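Local coordinates for erythropoietin (Homo sapiens, PDB 1EER), which acts as a cytokine hormone that controls red blood cell production by binding the erythropoietin receptor, which dimerises and activates JAK2 signalling, at residues A19-E23 against F142-S146; G28-C33 against P87-L91; K38-P42 against L69-A73; V74-Q78 against V95-V99. The protein carries 5 engineered substitutions. All coordinates share one frame; numbering follows the deposited sequence.

Contact 1 (A19-E23 against F142-S146)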
loop_
_atom_site.group_PDB
_atom_site.type_symbol
_atom_site.label_atom_id
_atom_site.label_comp_id
_atom_site.label_asym_id
_atom_site.label_seq_id
_atom_site.Cartn_x
_atom_site.Cartn_y
_atom_site.Cartn_z
ATOM N N ALA A 19 0.697 3.305 -6.864
ATOM C CA ALA A 19 -0.026 3.016 -8.099
ATOM C C ALA A 19 -1.513 3.356 -7.982
ATOM O O ALA A 19 -2.125 3.832 -8.943
ATOM C CB ALA A 19 0.157 1.551 -8.483
ATOM N N LYS A 20 -2.087 3.117 -6.802
ATOM C CA LYS A 20 -3.498 3.413 -6.550
ATOM C C LYS A 20 -3.716 4.914 -6.697
ATOM O O LYS A 20 -4.677 5.355 -7.330
ATOM C CB LYS A 20 -3.881 2.967 -5.136
ATOM C CG LYS A 20 -5.333 3.185 -4.750
ATOM C CD LYS A 20 -5.677 2.327 -3.537
ATOM C CE LYS A 20 -6.810 2.918 -2.732
ATOM N NZ LYS A 20 -8.118 2.773 -3.425
ATOM N N GLU A 21 -2.809 5.699 -6.119
ATOM C CA GLU A 21 -2.913 7.148 -6.184
ATOM C C GLU A 21 -2.734 7.608 -7.628
ATOM O O GLU A 21 -3.423 8.517 -8.092
ATOM C CB GLU A 21 -1.867 7.794 -5.269
ATOM C CG GLU A 21 -1.913 9.316 -5.225
ATOM C CD GLU A 21 -3.219 9.868 -4.668
ATOM O OE1 GLU A 21 -3.970 9.097 -4.036
ATOM O OE2 GLU A 21 -3.493 11.075 -4.863
ATOM N N ALA A 22 -1.821 6.969 -8.344
ATOM C CA ALA A 22 -1.588 7.325 -9.737
ATOM C C ALA A 22 -2.883 7.067 -10.505
ATOM O O ALA A 22 -3.402 7.954 -11.186
ATOM C CB ALA A 22 -0.448 6.484 -10.311
ATOM N N GLU A 23 -3.403 5.847 -10.388
ATOM C CA GLU A 23 -4.636 5.471 -11.067
ATOM C C GLU A 23 -5.782 6.401 -10.659
ATOM O O GLU A 23 -6.508 6.930 -11.511
ATOM C CB GLU A 23 -4.986 4.012 -10.743
ATOM C CG GLU A 23 -6.433 3.616 -11.021
ATOM C CD GLU A 23 -7.328 3.847 -9.811
ATOM O OE1 GLU A 23 -7.065 3.229 -8.755
ATOM O OE2 GLU A 23 -8.289 4.649 -9.913
ATOM N N PHE A 142 -1.873 4.066 -16.136
ATOM C CA PHE A 142 -1.801 3.996 -14.691
ATOM C C PHE A 142 -2.770 2.999 -14.070
ATOM O O PHE A 142 -2.454 2.394 -13.047
ATOM C CB PHE A 142 -1.999 5.388 -14.103
ATOM C CG PHE A 142 -0.754 6.224 -14.129
ATOM C CD1 PHE A 142 0.405 5.780 -13.499
ATOM C CD2 PHE A 142 -0.724 7.431 -14.810
ATOM C CE1 PHE A 142 1.588 6.534 -13.551
ATOM C CE2 PHE A 142 0.456 8.197 -14.869
ATOM C CZ PHE A 142 1.611 7.745 -14.240
ATOM N N ARG A 143 -3.944 2.825 -14.675
ATOM C CA ARG A 143 -4.911 1.866 -14.156
ATOM C C ARG A 143 -4.312 0.468 -14.316
ATOM O O ARG A 143 -4.444 -0.388 -13.441
ATOM C CB ARG A 143 -6.233 1.968 -14.922
ATOM C CG ARG A 143 -7.250 0.884 -14.557
ATOM C CD ARG A 143 -8.587 1.100 -15.268
ATOM N NE ARG A 143 -8.507 0.905 -16.718
ATOM C CZ ARG A 143 -8.732 1.866 -17.609
ATOM N NH1 ARG A 143 -9.047 3.084 -17.198
ATOM N NH2 ARG A 143 -8.655 1.607 -18.913
ATOM N N VAL A 144 -3.636 0.248 -15.437
ATOM C CA VAL A 144 -2.995 -1.038 -15.712
ATOM C C VAL A 144 -1.830 -1.247 -14.725
ATOM O O VAL A 144 -1.600 -2.357 -14.231
ATOM C CB VAL A 144 -2.450 -1.081 -17.187
ATOM C CG1 VAL A 144 -1.397 -2.172 -17.340
ATOM C CG2 VAL A 144 -3.590 -1.306 -18.169
ATOM N N TYR A 145 -1.097 -0.167 -14.456
ATOM C CA TYR A 145 0.035 -0.193 -13.539
ATOM C C TYR A 145 -0.446 -0.697 -12.180
ATOM O O TYR A 145 0.157 -1.601 -11.606
ATOM C CB TYR A 145 0.630 1.220 -13.413
ATOM C CG TYR A 145 1.697 1.394 -12.350
ATOM C CD1 TYR A 145 2.792 0.534 -12.281
ATOM C CD2 TYR A 145 1.638 2.456 -11.449
ATOM C CE1 TYR A 145 3.811 0.728 -11.342
ATOM C CE2 TYR A 145 2.653 2.663 -10.499
ATOM C CZ TYR A 145 3.737 1.793 -10.454
ATOM O OH TYR A 145 4.736 1.981 -9.524
ATOM N N SER A 146 -1.539 -0.117 -11.683
ATOM C CA SER A 146 -2.121 -0.507 -10.391
ATOM C C SER A 146 -2.706 -1.927 -10.406
ATOM O O SER A 146 -2.431 -2.722 -9.509
ATOM C CB SER A 146 -3.214 0.494 -9.983
ATOM O OG SER A 146 -3.838 0.116 -8.767
HETATM O O HOH W 1 -6.336 0.574 -8.705
#
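Two aromatic rings of Phe142-Ser146 each meet an alanine methyl of Ala19-Glu23. Ala22 CB approaches the Phe142 ring obliquely and lies 3.4 Å from CD1. Ala19 CB meets the Tyr145 ring in the same slanting way, 3.4 Å from CE2. The Tyr145 ring reaches it because CG stands anti to the backbone N (chi1 172°). Ser146 also packs on Ala19, with its CB 3.8 Å from Ala19 CB. The small residues Ala19, Ala22 and Ser146 let the helix axes come within 8.0 Å, at 156° between their directions.

No direct hydrogen bond joins the segments. One water bridges them. It donates to Glu23 OE1 over 2.8 Å and is also hydrogen-bonded to Ser146 OG. Glu23 CG lies 3.9 Å from Arg143 CA, and the bend at chi2 then turns the carboxylate away from Arg143 CA. The Arg143 NH2 end leaves the contact and forms a salt bridge with an acidic side chain of another protein chain in the assembly.

The contact joins helices 9-25 and 138-161, which run antiparallel in the four-helix bundle. Phe142 and Tyr145 extend the packing to helix 91-111, touching Val95 and Leu102 respectively.

Contact 2 (G28-C33 against P87-L91)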
loop_
_atom_site.group_PDB
_atom_site.type_symbol
_atom_site.label_atom_id
_atom_site.label_comp_id
_atom_site.label_asym_id
_atom_site.label_seq_id
_atom_site.Cartn_x
_atom_site.Cartn_y
_atom_site.Cartn_z
ATOM N N GLY A 28 -9.341 11.863 -13.261
ATOM C CA GLY A 28 -9.841 13.207 -13.502
ATOM C C GLY A 28 -9.073 13.826 -14.656
ATOM O O GLY A 28 -8.977 15.044 -14.784
ATOM N N CYS A 29 -8.536 12.956 -15.507
ATOM C CA CYS A 29 -7.725 13.335 -16.662
ATOM C C CYS A 29 -8.345 14.300 -17.662
ATOM O O CYS A 29 -7.813 15.390 -17.896
ATOM C CB CYS A 29 -7.283 12.080 -17.408
ATOM S SG CYS A 29 -5.580 11.579 -17.036
ATOM N N ALA A 30 -9.452 13.880 -18.265
ATOM C CA ALA A 30 -10.161 14.672 -19.268
ATOM C C ALA A 30 -9.541 14.476 -20.653
ATOM O O ALA A 30 -9.364 13.345 -21.108
ATOM C CB ALA A 30 -10.161 16.162 -18.884
ATOM N N GLU A 31 -9.216 15.580 -21.319
ATOM C CA GLU A 31 -8.629 15.532 -22.653
ATOM C C GLU A 31 -7.163 15.938 -22.591
ATOM O O GLU A 31 -6.529 16.152 -23.622
ATOM C CB GLU A 31 -9.372 16.494 -23.589
ATOM C CG GLU A 31 -10.710 15.979 -24.106
ATOM C CD GLU A 31 -10.598 15.315 -25.468
ATOM O OE1 GLU A 31 -10.368 14.087 -25.512
ATOM O OE2 GLU A 31 -10.738 16.018 -26.495
ATOM N N HIS A 32 -6.629 16.037 -21.379
ATOM C CA HIS A 32 -5.249 16.460 -21.183
ATOM C C HIS A 32 -4.298 15.301 -20.916
ATOM O O HIS A 32 -3.173 15.519 -20.463
ATOM C CB HIS A 32 -5.172 17.442 -20.008
ATOM C CG HIS A 32 -6.346 18.371 -19.900
ATOM N ND1 HIS A 32 -7.268 18.292 -18.876
ATOM C CD2 HIS A 32 -6.727 19.421 -20.666
ATOM C CE1 HIS A 32 -8.165 19.252 -19.016
ATOM N NE2 HIS A 32 -7.860 19.951 -20.094
ATOM N N CYS A 33 -4.733 14.077 -21.208
ATOM C CA CYS A 33 -3.901 12.905 -20.934
ATOM C C CYS A 33 -3.608 11.923 -22.065
ATOM O O CYS A 33 -3.236 10.782 -21.787
ATOM C CB CYS A 33 -4.502 12.098 -19.784
ATOM S SG CYS A 33 -4.456 12.867 -18.136
ATOM N N PRO A 87 -0.718 19.461 -21.534
ATOM C CA PRO A 87 -1.324 19.642 -20.207
ATOM C C PRO A 87 -0.926 18.694 -19.064
ATOM O O PRO A 87 0.192 18.172 -18.997
ATOM C CB PRO A 87 -2.830 19.582 -20.494
ATOM C CG PRO A 87 -2.933 18.753 -21.726
ATOM C CD PRO A 87 -1.730 19.105 -22.549
ATOM N N TRP A 88 -1.882 18.516 -18.160
ATOM C CA TRP A 88 -1.762 17.679 -16.977
ATOM C C TRP A 88 -0.467 17.768 -16.177
ATOM O O TRP A 88 0.478 17.005 -16.379
ATOM C CB TRP A 88 -2.079 16.221 -17.323
ATOM C CG TRP A 88 -3.101 15.651 -16.383
ATOM C CD1 TRP A 88 -3.084 14.418 -15.789
ATOM C CD2 TRP A 88 -4.266 16.316 -15.891
ATOM N NE1 TRP A 88 -4.168 14.275 -14.954
ATOM C CE2 TRP A 88 -4.911 15.425 -14.998
ATOM C CE3 TRP A 88 -4.830 17.578 -16.116
ATOM C CZ2 TRP A 88 -6.090 15.757 -14.331
ATOM C CZ3 TRP A 88 -6.003 17.909 -15.453
ATOM C CH2 TRP A 88 -6.621 16.999 -14.570
ATOM N N GLU A 89 -0.467 18.710 -15.241
ATOM C CA GLU A 89 0.646 18.954 -14.338
ATOM C C GLU A 89 0.897 17.798 -13.359
ATOM O O GLU A 89 2.035 17.581 -12.929
ATOM C CB GLU A 89 0.375 20.233 -13.541
ATOM C CG GLU A 89 1.426 20.561 -12.490
ATOM C CD GLU A 89 2.342 21.700 -12.917
ATOM O OE1 GLU A 89 2.672 21.781 -14.122
ATOM O OE2 GLU A 89 2.733 22.514 -12.049
ATOM N N PRO A 90 -0.160 17.052 -12.980
ATOM C CA PRO A 90 0.020 15.938 -12.042
ATOM C C PRO A 90 0.808 14.752 -12.578
ATOM O O PRO A 90 1.521 14.084 -11.833
ATOM C CB PRO A 90 -1.412 15.536 -11.675
ATOM C CG PRO A 90 -2.298 16.632 -12.208
ATOM C CD PRO A 90 -1.573 17.210 -13.364
ATOM N N LEU A 91 0.676 14.496 -13.873
ATOM C CA LEU A 91 1.337 13.366 -14.521
ATOM C C LEU A 91 2.810 13.128 -14.202
ATOM O O LEU A 91 3.211 12.002 -13.929
ATOM C CB LEU A 91 1.187 13.478 -16.039
ATOM C CG LEU A 91 -0.161 13.070 -16.628
ATOM C CD1 LEU A 91 -0.120 13.215 -18.134
ATOM C CD2 LEU A 91 -0.486 11.649 -16.235
#
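The Trp88 indole lies with one face on the Cys29-Cys33 disulfide. Cys33 SG sits over the five-membered ring of Trp88, 3.5 Å from its centroid and 28° off the normal. Cys29 SG lies more obliquely, 4.2 Å from that centroid. The two sulfurs are bonded at 2.0 Å, so they meet the ring as one bump. Cys29 O lies over the same face, toward the rim, while Pro90 CD takes the opposite face. Leu91 CG lies at the edge, in the ring plane. Gly28 O approaches Trp88 CZ2 obliquely at 3.0 Å.

His32 touches both Pro87 and Trp88, which lie in directions about at right angles from its ring. The His32 and Trp88 six-membered rings are nearly parallel, at 18°, but barely overlap. A type II' beta turn from Cys29 to His32 shapes the loop. Within it His32 ND1 donates to Cys29 O over 3.1 Å, bent to 137° at the hydrogen.

The contact joins the loop between helix 9-25 and strand 34-41 to the one leading into helix 91-111. No hydrogen bond crosses it. The attraction is probably chiefly sulfur-aromatic and van der Waals, and the disulfide and turn are likely to fix the shape Trp88 meets.

Contact 3 (K38-P42 against L69-A73); sequences KITVP and LLSEA. Engineered in segment 38-42: Lys38 (natural residue Asn).
In the long crossover between helices 9-25 and 56-82 of this four-helix-bundle cytokine, Ile39, Thr40, Val41 and Pro42 pack on Leu69, Leu70 and Ala73. The crossover holds strand 34-41, which pairs antiparallel with strand 133-137 of the second long crossover. Backbone hydrogen bonds join Ile39 to Ala135 and Val41 to Ile133.

Strand and helix run nearly antiparallel, at 157° between their directions, with axes 7.6 Å apart. No hydrogen bond crosses, and the fit is made by hydrocarbon side chains, packed on each other and on the strand's backbone oxygens.

Ala73 offers its methyl to the strand. The Ile39 CG2 branch, anti to the backbone N, rests 3.7 Å from Ala73 CB. Val41 points away from the helix, yet its CG1 still comes within 4.0 Å of Ala73 CB.

Pro42 is gripped by two leucines. Its CG lies 3.8 Å from Leu70 CG, the two side chains crossing at about a right angle. Its CD is 4.0 Å from Leu69 CG. Val144 and Phe148 of helix 138-161 also touch this proline.

Leu69 CG is anti to its backbone N (chi1 164°), which carries both methyls up to the strand backbone. One of them, CD2, lies 3.7 Å from Val41 O. The other, CD1, touches Thr40 O at 3.3 Å.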
loop_
_atom_site.group_PDB
_atom_site.type_symbol
_atom_site.label_atom_id
_atom_site.label_comp_id
_atom_site.label_asym_id
_atom_site.label_seq_id
_atom_site.Cartn_x
_atom_site.Cartn_y
_atom_site.Cartn_z
ATOM N N LYS A 38 -0.529 4.373 -29.463
ATOM C CA LYS A 38 -0.873 3.173 -28.709
ATOM C C LYS A 38 0.357 2.511 -28.069
ATOM O O LYS A 38 1.207 1.942 -28.762
ATOM C CB LYS A 38 -1.582 2.160 -29.617
ATOM C CG LYS A 38 -2.610 2.765 -30.568
ATOM C CD LYS A 38 -2.128 2.761 -32.029
ATOM C CE LYS A 38 -0.590 2.844 -32.165
ATOM N NZ LYS A 38 -0.061 4.223 -32.427
ATOM N N ILE A 39 0.449 2.596 -26.746
ATOM C CA ILE A 39 1.555 1.988 -26.016
ATOM C C ILE A 39 1.122 0.595 -25.569
ATOM O O ILE A 39 0.129 0.440 -24.853
ATOM C CB ILE A 39 1.936 2.826 -24.769
ATOM C CG1 ILE A 39 2.282 4.249 -25.199
ATOM C CG2 ILE A 39 3.106 2.174 -24.027
ATOM C CD1 ILE A 39 2.978 5.065 -24.136
ATOM N N THR A 40 1.859 -0.419 -26.009
ATOM C CA THR A 40 1.549 -1.793 -25.643
ATOM C C THR A 40 1.718 -1.979 -24.135
ATOM O O THR A 40 2.682 -1.506 -23.543
ATOM C CB THR A 40 2.472 -2.769 -26.381
ATOM O OG1 THR A 40 2.359 -2.551 -27.793
ATOM C CG2 THR A 40 2.097 -4.212 -26.053
ATOM N N VAL A 41 0.778 -2.674 -23.510
ATOM C CA VAL A 41 0.833 -2.890 -22.069
ATOM C C VAL A 41 0.555 -4.349 -21.765
ATOM O O VAL A 41 0.067 -5.082 -22.621
ATOM C CB VAL A 41 -0.209 -2.009 -21.347
ATOM C CG1 VAL A 41 0.232 -0.555 -21.397
ATOM C CG2 VAL A 41 -1.574 -2.164 -22.005
ATOM N N PRO A 42 0.865 -4.803 -20.546
ATOM C CA PRO A 42 0.572 -6.221 -20.316
ATOM C C PRO A 42 -0.909 -6.440 -19.999
ATOM O O PRO A 42 -1.674 -5.485 -19.848
ATOM C CB PRO A 42 1.486 -6.592 -19.146
ATOM C CG PRO A 42 1.734 -5.286 -18.424
ATOM C CD PRO A 42 1.449 -4.143 -19.363
ATOM N N LEU A 69 7.334 -5.571 -19.745
ATOM C CA LEU A 69 6.571 -4.844 -20.754
ATOM C C LEU A 69 6.053 -3.552 -20.146
ATOM O O LEU A 69 6.065 -2.497 -20.788
ATOM C CB LEU A 69 5.415 -5.730 -21.245
ATOM C CG LEU A 69 4.196 -5.217 -22.019
ATOM C CD1 LEU A 69 4.585 -4.170 -23.029
ATOM C CD2 LEU A 69 3.539 -6.399 -22.713
ATOM N N LEU A 70 5.609 -3.653 -18.894
ATOM C CA LEU A 70 5.089 -2.522 -18.132
ATOM C C LEU A 70 6.158 -1.437 -17.991
ATOM O O LEU A 70 5.891 -0.251 -18.196
ATOM C CB LEU A 70 4.643 -2.992 -16.738
ATOM C CG LEU A 70 3.236 -2.632 -16.229
ATOM C CD1 LEU A 70 3.164 -2.857 -14.726
ATOM C CD2 LEU A 70 2.888 -1.185 -16.550
ATOM N N SER A 71 7.367 -1.847 -17.627
ATOM C CA SER A 71 8.471 -0.903 -17.474
ATOM C C SER A 71 8.694 -0.143 -18.781
ATOM O O SER A 71 8.895 1.074 -18.782
ATOM C CB SER A 71 9.755 -1.642 -17.093
ATOM O OG SER A 71 9.645 -2.245 -15.819
ATOM N N GLU A 72 8.654 -0.870 -19.893
ATOM C CA GLU A 72 8.858 -0.263 -21.203
ATOM C C GLU A 72 7.721 0.696 -21.517
ATOM O O GLU A 72 7.938 1.750 -22.123
ATOM C CB GLU A 72 8.926 -1.335 -22.294
ATOM C CG GLU A 72 10.006 -2.383 -22.098
ATOM C CD GLU A 72 9.894 -3.522 -23.101
ATOM O OE1 GLU A 72 9.584 -3.245 -24.277
ATOM O OE2 GLU A 72 10.113 -4.692 -22.718
ATOM N N ALA A 73 6.509 0.326 -21.104
ATOM C CA ALA A 73 5.345 1.166 -21.349
ATOM C C ALA A 73 5.485 2.481 -20.590
ATOM O O ALA A 73 5.261 3.565 -21.132
ATOM C CB ALA A 73 4.091 0.448 -20.916
#

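Contact 4 (V74-Q78 against V95-V99); sequences VLRGQ and VDKAV
Among apolar contacts, Val74 CG1 lies 3.6 Å from Ala98 CB and 3.8 Å from Val99 CG2. This one methyl reaches both because it stands anti to the backbone N (chi1 -171°), turned into the interface. Val99 uses both of its branches. CG2 meets Val74, and Val99 CG1 is 3.9 Å from Leu75 CD2, where the two side chains cross at about a right angle. At the other end Gln78 CB rests 3.7 Å from Val95 CG1, so the base of the glutamine packs as hydrocarbon.

These contacts join helices 56-82 and 91-111 of the four-helix bundle, consecutive in the chain and antiparallel. Their local axes are 9.6 Å apart and their directions differ by 146°. Val95 and Ala98 also face helix 138-161: Val95 touches Phe138, and Ala98 touches Tyr145.

The polar groups lie at one side of the contact, and no hydrogen bond crosses there. The extended Gln78 chain carries its amide past Val99, with OE1 3.9 Å from Val99 CG2. Gln78 NE2 is 3.8 Å from Asp96 OD1, too long for a bond, and the amide and carboxylate planes are turned 69° apart.

Gln78 and Asp96 also pack on apolar side chains of another protein chain in the assembly. Lys97, which faces away from helix 56-82, forms a salt bridge with an acidic side chain of a chain of another protein.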
loop_
_atom_site.group_PDB
_atom_site.type_symbol
_atom_site.label_atom_id
_atom_site.label_comp_id
_atom_site.label_asym_id
_atom_site.label_seq_id
_atom_site.Cartn_x
_atom_site.Cartn_y
_atom_site.Cartn_z
ATOM N N VAL A 74 5.873 2.382 -19.328
ATOM C CA VAL A 74 6.041 3.565 -18.500
ATOM C C VAL A 74 7.210 4.429 -19.012
ATOM O O VAL A 74 7.100 5.657 -19.096
ATOM C CB VAL A 74 6.261 3.145 -17.022
ATOM C CG1 VAL A 74 6.218 4.360 -16.108
ATOM C CG2 VAL A 74 5.186 2.144 -16.612
ATOM N N LEU A 75 8.321 3.787 -19.357
ATOM C CA LEU A 75 9.478 4.517 -19.865
ATOM C C LEU A 75 9.060 5.302 -21.102
ATOM O O LEU A 75 9.367 6.488 -21.234
ATOM C CB LEU A 75 10.601 3.541 -20.194
ATOM C CG LEU A 75 11.235 2.964 -18.930
ATOM C CD1 LEU A 75 12.110 1.779 -19.260
ATOM C CD2 LEU A 75 12.032 4.044 -18.245
ATOM N N ARG A 76 8.344 4.643 -22.009
ATOM C CA ARG A 76 7.870 5.313 -23.213
ATOM C C ARG A 76 6.971 6.483 -22.818
ATOM O O ARG A 76 7.050 7.563 -23.390
ATOM C CB ARG A 76 7.098 4.334 -24.100
ATOM C CG ARG A 76 7.649 4.218 -25.521
ATOM C CD ARG A 76 7.068 5.288 -26.440
ATOM N NE ARG A 76 7.981 6.414 -26.621
ATOM C CZ ARG A 76 7.906 7.290 -27.620
ATOM N NH1 ARG A 76 6.957 7.177 -28.537
ATOM N NH2 ARG A 76 8.781 8.283 -27.706
ATOM N N GLY A 77 6.115 6.267 -21.827
ATOM C CA GLY A 77 5.237 7.333 -21.390
ATOM C C GLY A 77 6.033 8.505 -20.859
ATOM O O GLY A 77 5.671 9.667 -21.052
ATOM N N GLN A 78 7.131 8.195 -20.188
ATOM C CA GLN A 78 7.989 9.227 -19.627
ATOM C C GLN A 78 8.619 10.095 -20.724
ATOM O O GLN A 78 8.628 11.321 -20.630
ATOM C CB GLN A 78 9.080 8.573 -18.781
ATOM C CG GLN A 78 10.081 9.537 -18.189
ATOM C CD GLN A 78 11.256 8.817 -17.575
ATOM O OE1 GLN A 78 11.712 7.803 -18.095
ATOM N NE2 GLN A 78 11.753 9.334 -16.457
ATOM N N VAL A 95 4.597 9.513 -12.875
ATOM C CA VAL A 95 5.407 8.774 -13.846
ATOM C C VAL A 95 6.813 8.519 -13.291
ATOM O O VAL A 95 7.381 7.444 -13.473
ATOM C CB VAL A 95 5.532 9.557 -15.168
ATOM C CG1 VAL A 95 6.522 8.870 -16.085
ATOM C CG2 VAL A 95 4.168 9.663 -15.845
ATOM N N ASP A 96 7.366 9.521 -12.615
ATOM C CA ASP A 96 8.694 9.414 -12.037
ATOM C C ASP A 96 8.690 8.373 -10.922
ATOM O O ASP A 96 9.658 7.635 -10.739
ATOM C CB ASP A 96 9.148 10.780 -11.504
ATOM C CG ASP A 96 9.639 11.716 -12.618
ATOM O OD1 ASP A 96 9.940 11.232 -13.733
ATOM O OD2 ASP A 96 9.720 12.939 -12.372
ATOM N N LYS A 97 7.598 8.310 -10.175
ATOM C CA LYS A 97 7.489 7.313 -9.113
ATOM C C LYS A 97 7.333 5.909 -9.732
ATOM O O LYS A 97 7.867 4.924 -9.215
ATOM C CB LYS A 97 6.281 7.617 -8.222
ATOM C CG LYS A 97 6.398 8.889 -7.416
ATOM C CD LYS A 97 5.028 9.454 -7.116
ATOM C CE LYS A 97 5.077 10.371 -5.921
ATOM N NZ LYS A 97 5.669 9.678 -4.754
ATOM N N ALA A 98 6.594 5.831 -10.837
ATOM C CA ALA A 98 6.354 4.570 -11.534
ATOM C C ALA A 98 7.656 4.020 -12.105
ATOM O O ALA A 98 7.964 2.836 -11.951
ATOM C CB ALA A 98 5.332 4.780 -12.654
ATOM N N VAL A 99 8.417 4.882 -12.772
ATOM C CA VAL A 99 9.692 4.465 -13.340
ATOM C C VAL A 99 10.587 4.006 -12.187
ATOM O O VAL A 99 11.257 2.972 -12.264
ATOM C CB VAL A 99 10.380 5.637 -14.096
ATOM C CG1 VAL A 99 11.793 5.236 -14.519
ATOM C CG2 VAL A 99 9.554 6.019 -15.324
#

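Overall arrangement
Contacts 1 and 3 are buried, contact 4 is partly buried, and contact 2 lies farthest out, its centre about 22 Å from the centre of the chain. Contacts 1 and 4 join antiparallel helix pairs of the bundle and touch each other: Phe142 CE1 lies 4.2 Å from Ala98 CB. Contacts 3 and 4 share helix 56-82, and Ile39 CD1 reaches Gly77 N at 4.1 Å. Contact 2 is linked to contact 1 through Leu91 and Phe142, while contacts 2 and 3 do not touch. None has a direct hydrogen bond across it. Contacts 3 and 4 rely mainly on aliphatic groups, contact 1 adds aromatic rings and a water bridge, and contact 2 sets a disulfide against an indole.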